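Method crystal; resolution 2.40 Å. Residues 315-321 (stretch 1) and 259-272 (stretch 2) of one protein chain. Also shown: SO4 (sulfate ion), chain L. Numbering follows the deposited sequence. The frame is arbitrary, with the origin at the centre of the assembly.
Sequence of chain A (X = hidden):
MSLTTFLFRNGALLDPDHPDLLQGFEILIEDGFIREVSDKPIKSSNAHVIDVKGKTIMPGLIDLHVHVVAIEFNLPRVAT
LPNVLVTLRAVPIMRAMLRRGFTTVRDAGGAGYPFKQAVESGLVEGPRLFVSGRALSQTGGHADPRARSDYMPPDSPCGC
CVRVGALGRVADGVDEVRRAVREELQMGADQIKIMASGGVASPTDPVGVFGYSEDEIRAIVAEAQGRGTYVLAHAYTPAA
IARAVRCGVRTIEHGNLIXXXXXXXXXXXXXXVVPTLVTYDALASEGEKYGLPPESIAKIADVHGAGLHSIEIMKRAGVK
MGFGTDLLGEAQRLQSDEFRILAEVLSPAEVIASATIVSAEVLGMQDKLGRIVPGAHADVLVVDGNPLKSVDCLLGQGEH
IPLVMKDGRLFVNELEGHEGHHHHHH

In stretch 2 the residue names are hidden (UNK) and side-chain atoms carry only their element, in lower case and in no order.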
# COMPACT_ATOMS: atom_id res chain seq x y z
N LYS A 315 -37.19 -31.83 21.02
CA LYS A 315 -37.31 -33.10 21.74
C LYS A 315 -38.17 -34.08 20.94
O LYS A 315 -37.78 -35.22 20.68
CB LYS A 315 -37.92 -32.87 23.12
CG LYS A 315 -38.15 -34.15 23.90
CD LYS A 315 -38.79 -33.86 25.24
CE LYS A 315 -39.00 -35.14 26.05
NZ LYS A 315 -39.46 -34.85 27.45
N ARG A 316 -39.35 -33.61 20.56
CA ARG A 316 -40.26 -34.37 19.73
C ARG A 316 -39.52 -34.95 18.53
O ARG A 316 -39.78 -36.08 18.10
CB ARG A 316 -41.39 -33.46 19.26
CG ARG A 316 -42.58 -34.17 18.61
CD ARG A 316 -43.60 -33.13 18.17
NE ARG A 316 -44.04 -32.31 19.29
CZ ARG A 316 -44.22 -30.99 19.24
NH1 ARG A 316 -44.00 -30.32 18.11
NH2 ARG A 316 -44.62 -30.33 20.32
N ALA A 317 -38.58 -34.18 17.99
CA ALA A 317 -37.81 -34.60 16.83
C ALA A 317 -36.66 -35.55 17.17
O ALA A 317 -36.09 -36.20 16.28
CB ALA A 317 -37.30 -33.39 16.08
N GLY A 318 -36.31 -35.62 18.45
CA GLY A 318 -35.18 -36.45 18.87
C GLY A 318 -33.85 -35.78 18.57
O GLY A 318 -32.84 -36.44 18.31
N VAL A 319 -33.86 -34.45 18.59
CA VAL A 319 -32.63 -33.69 18.40
C VAL A 319 -31.73 -33.74 19.63
O VAL A 319 -32.14 -33.39 20.75
CB VAL A 319 -32.93 -32.22 18.05
CG1 VAL A 319 -31.65 -31.39 18.08
CG2 VAL A 319 -33.60 -32.13 16.70
N LYS A 320 -30.50 -34.21 19.43
CA LYS A 320 -29.46 -34.12 20.44
C LYS A 320 -29.20 -32.65 20.82
O LYS A 320 -28.70 -31.86 20.00
CB LYS A 320 -28.18 -34.80 19.93
CG LYS A 320 -28.26 -36.32 19.91
CD LYS A 320 -27.59 -36.95 18.70
CE LYS A 320 -26.10 -36.66 18.64
NZ LYS A 320 -25.55 -36.87 17.26
N MET A 321 -29.55 -32.29 22.05
CA MET A 321 -29.40 -30.92 22.55
C MET A 321 -28.27 -30.80 23.56
O MET A 321 -28.11 -31.64 24.44
CB MET A 321 -30.71 -30.44 23.19
CG MET A 321 -31.76 -30.04 22.18
SD MET A 321 -33.24 -29.34 22.92
CE MET A 321 -34.11 -30.82 23.41
N UNK A 259 -38.33 -25.22 13.20
CA UNK A 259 -39.64 -25.85 13.06
C UNK A 259 -39.51 -27.38 13.01
O UNK A 259 -38.43 -27.91 12.75
c UNK A 259 -40.36 -25.33 11.82
o UNK A 259 -40.12 -25.28 9.45
c UNK A 259 -39.64 -25.69 10.53
o UNK A 259 -38.60 -26.39 10.60
N UNK A 260 -40.63 -28.07 13.24
CA UNK A 260 -40.66 -29.53 13.23
C UNK A 260 -39.86 -30.10 12.07
O UNK A 260 -39.05 -31.02 12.25
c UNK A 260 -42.10 -30.02 13.14
c UNK A 260 -42.92 -29.62 14.34
o UNK A 260 -43.85 -28.80 14.17
o UNK A 260 -42.64 -30.12 15.45
N UNK A 261 -40.09 -29.56 10.88
CA UNK A 261 -39.47 -30.08 9.67
C UNK A 261 -37.94 -29.95 9.69
O UNK A 261 -37.23 -30.86 9.25
o UNK A 261 -40.90 -28.47 5.86
o UNK A 261 -38.84 -28.77 5.13
c UNK A 261 -39.46 -29.90 7.13
c UNK A 261 -39.76 -28.98 5.96
c UNK A 261 -40.05 -29.39 8.44
N UNK A 262 -37.45 -28.82 10.18
CA UNK A 262 -36.01 -28.60 10.26
C UNK A 262 -35.44 -29.38 11.44
O UNK A 262 -34.33 -29.91 11.36
o UNK A 262 -36.37 -26.35 9.43
c UNK A 262 -35.68 -27.11 10.43
c UNK A 262 -34.19 -26.87 10.29
N UNK A 263 -36.21 -29.44 12.52
CA UNK A 263 -35.80 -30.23 13.68
C UNK A 263 -35.50 -31.64 13.23
O UNK A 263 -34.51 -32.24 13.64
c UNK A 263 -36.89 -30.23 14.74
N UNK A 264 -36.37 -32.16 12.36
CA UNK A 264 -36.22 -33.50 11.83
C UNK A 264 -34.92 -33.64 11.06
O UNK A 264 -34.18 -34.60 11.24
c UNK A 264 -39.53 -35.29 10.82
n UNK A 264 -41.57 -33.38 11.28
n UNK A 264 -40.19 -34.48 9.79
n UNK A 264 -41.68 -32.90 9.04
c UNK A 264 -38.60 -34.45 11.72
c UNK A 264 -37.41 -33.88 10.95
c UNK A 264 -41.15 -33.59 10.04
N UNK A 265 -34.64 -32.67 10.19
CA UNK A 265 -33.46 -32.71 9.32
C UNK A 265 -32.16 -32.71 10.12
O UNK A 265 -31.21 -33.44 9.80
c UNK A 265 -32.49 -32.32 6.20
c UNK A 265 -33.49 -31.53 8.36
c UNK A 265 -32.14 -29.97 6.97
c UNK A 265 -32.30 -31.41 7.40
N UNK A 266 -32.11 -31.88 11.16
CA UNK A 266 -31.00 -31.91 12.12
C UNK A 266 -30.80 -33.30 12.73
O UNK A 266 -29.70 -33.84 12.73
c UNK A 266 -31.24 -30.91 13.26
c UNK A 266 -31.21 -29.49 12.72
c UNK A 266 -30.21 -31.10 14.36
N UNK A 267 -31.89 -33.86 13.26
CA UNK A 267 -31.85 -35.20 13.86
C UNK A 267 -31.28 -36.22 12.90
O UNK A 267 -30.45 -37.03 13.26
c UNK A 267 -33.24 -35.62 14.30
N UNK A 268 -31.76 -36.15 11.66
CA UNK A 268 -31.41 -37.12 10.64
C UNK A 268 -29.96 -36.99 10.21
O UNK A 268 -29.35 -37.97 9.79
c UNK A 268 -32.23 -37.14 6.93
c UNK A 268 -32.32 -36.96 9.43
o UNK A 268 -33.12 -36.25 6.91
o UNK A 268 -31.60 -37.51 5.91
c UNK A 268 -31.91 -37.81 8.25
N UNK A 269 -29.42 -35.78 10.28
CA UNK A 269 -28.03 -35.54 9.89
C UNK A 269 -27.06 -35.86 11.01
O UNK A 269 -25.86 -35.94 10.79
c UNK A 269 -29.22 -33.54 6.15
c UNK A 269 -28.07 -33.86 8.00
n UNK A 269 -29.33 -33.75 7.45
c UNK A 269 -27.19 -33.71 6.98
c UNK A 269 -27.84 -34.09 9.46
n UNK A 269 -27.93 -33.51 5.84
N UNK A 270 -27.57 -36.02 12.23
CA UNK A 270 -26.71 -36.32 13.36
C UNK A 270 -26.10 -35.07 13.95
O UNK A 270 -25.17 -35.13 14.75
N UNK A 271 -26.64 -33.92 13.55
CA UNK A 271 -26.17 -32.63 14.05
C UNK A 271 -26.72 -32.35 15.45
O UNK A 271 -27.71 -32.93 15.87
c UNK A 271 -26.57 -31.51 13.07
N UNK A 272 -26.07 -31.43 16.17
CA UNK A 272 -26.54 -31.02 17.49
C UNK A 272 -27.01 -29.58 17.50
O UNK A 272 -26.51 -28.75 16.74
c UNK A 272 -23.30 -34.85 18.70
c UNK A 272 -23.06 -33.96 17.66
o UNK A 272 -22.62 -36.04 18.76
c UNK A 272 -24.21 -34.53 19.68
c UNK A 272 -24.69 -32.45 18.57
c UNK A 272 -25.43 -31.13 18.53
c UNK A 272 -24.90 -33.33 19.62
c UNK A 272 -23.75 -32.77 17.61
S SO4 L . -20.66 -37.10 16.18
O1 SO4 L . -20.23 -36.32 17.34
O2 SO4 L . -20.07 -38.43 16.24
O3 SO4 L . -22.11 -37.20 16.19
O4 SO4 L . -20.21 -36.45 14.95
O HOH W 1 -29.99 -34.20 16.71

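Position 259 carries two side-chain carbons, the second bearing two oxygens: an aspartate. Asp259 lies out of reach of stretch 1 and caps the helix that follows, its OD1 accepting from the backbone N of position 262 at 2.7 Å.

Position 260 has the same carboxylate pattern, and one carboxylate oxygen lies against the Arg316 guanidinium; it is Asp260. The salt bridge runs from Arg316 NH1 to Asp260 OD2, 3.0 Å, at the edge of the guanidinium. Position 261 adds one more carbon before its two oxygens; it is Glu261, free of stretch 1, its charged carboxylate readily solvated at an exposed helix position.

At 262 a single carbon carries one oxygen and one carbon, the mark of threonine. Thr262 OG1 donates to Asp259 OD1 at 2.5 Å, joining its own backbone N at the cap.

Position 263 has one side-chain carbon, 3.5 Å from Ala317 CB; this is Ala263, small enough to let the backbones approach. Its carbonyl O lies 3.2 Å from Val319 CG2. Position 264 shows three carbons, a nitrogen, and a carbon with two more nitrogens: Arg264, whose CA-to-CB bond points away into exposed surroundings.

Position 265 has four side-chain carbons, forked at the second, and none reaches stretch 1; it is Leu265, its CA-to-CB bond directed away, an apolar chain suited to a partly exposed place on that side of the helix. Three carbons, branched at the first, make 266 a valine; Val266 CG1 meets Val319 CG1 at 4.0 Å in a buried apolar contact.

The lone carbon of 267 sits 3.5 Å from Ala317 O. Ala267 thus fits where CA atoms come within 4.8 Å, its own and that of Val319. Position 268, three carbons ending in two oxygens, is Glu268, pointing away, its carboxylate likewise exposed and readily solvated. At 269 one carbon leads to a five-membered ring with two nitrogens; His269 ND1 donates back to Leu265 O at 3.0 Å.

Position 270 has no side chain. Gly270 ends the helix in a Schellman motif with positive phi, where a CB would jam against the preceding carbonyl; its O accepts from Lys320 NZ at 3.1 Å. The single carbon of 271 gives Ala271, directed away, a small apolar side chain with no polar group to satisfy in a buried place.

At position 272 one carbon leads to a ring of six carbons bearing one oxygen, packed against the Lys320 side chain; it is Tyr272. The ring of Tyr272 offers a face to Lys320 NZ, 3.8 Å from the ring centroid, a cation-pi contact, while its hydroxyl lies beside the sulfate.

The contact therefore combines an apolar centre with polar ends. Small alanines admit Ala317 and Val319 against the helix, Arg316 pairs with Asp260 near its start, and Lys320 engages Gly270 and Tyr272 beyond its end. A water accepting from Lys320 N at 2.8 Å and donating to Ala271 O at 2.7 Å links the backbones.

Stretch 2, residues 259-272: DDETARLVAEHGAY
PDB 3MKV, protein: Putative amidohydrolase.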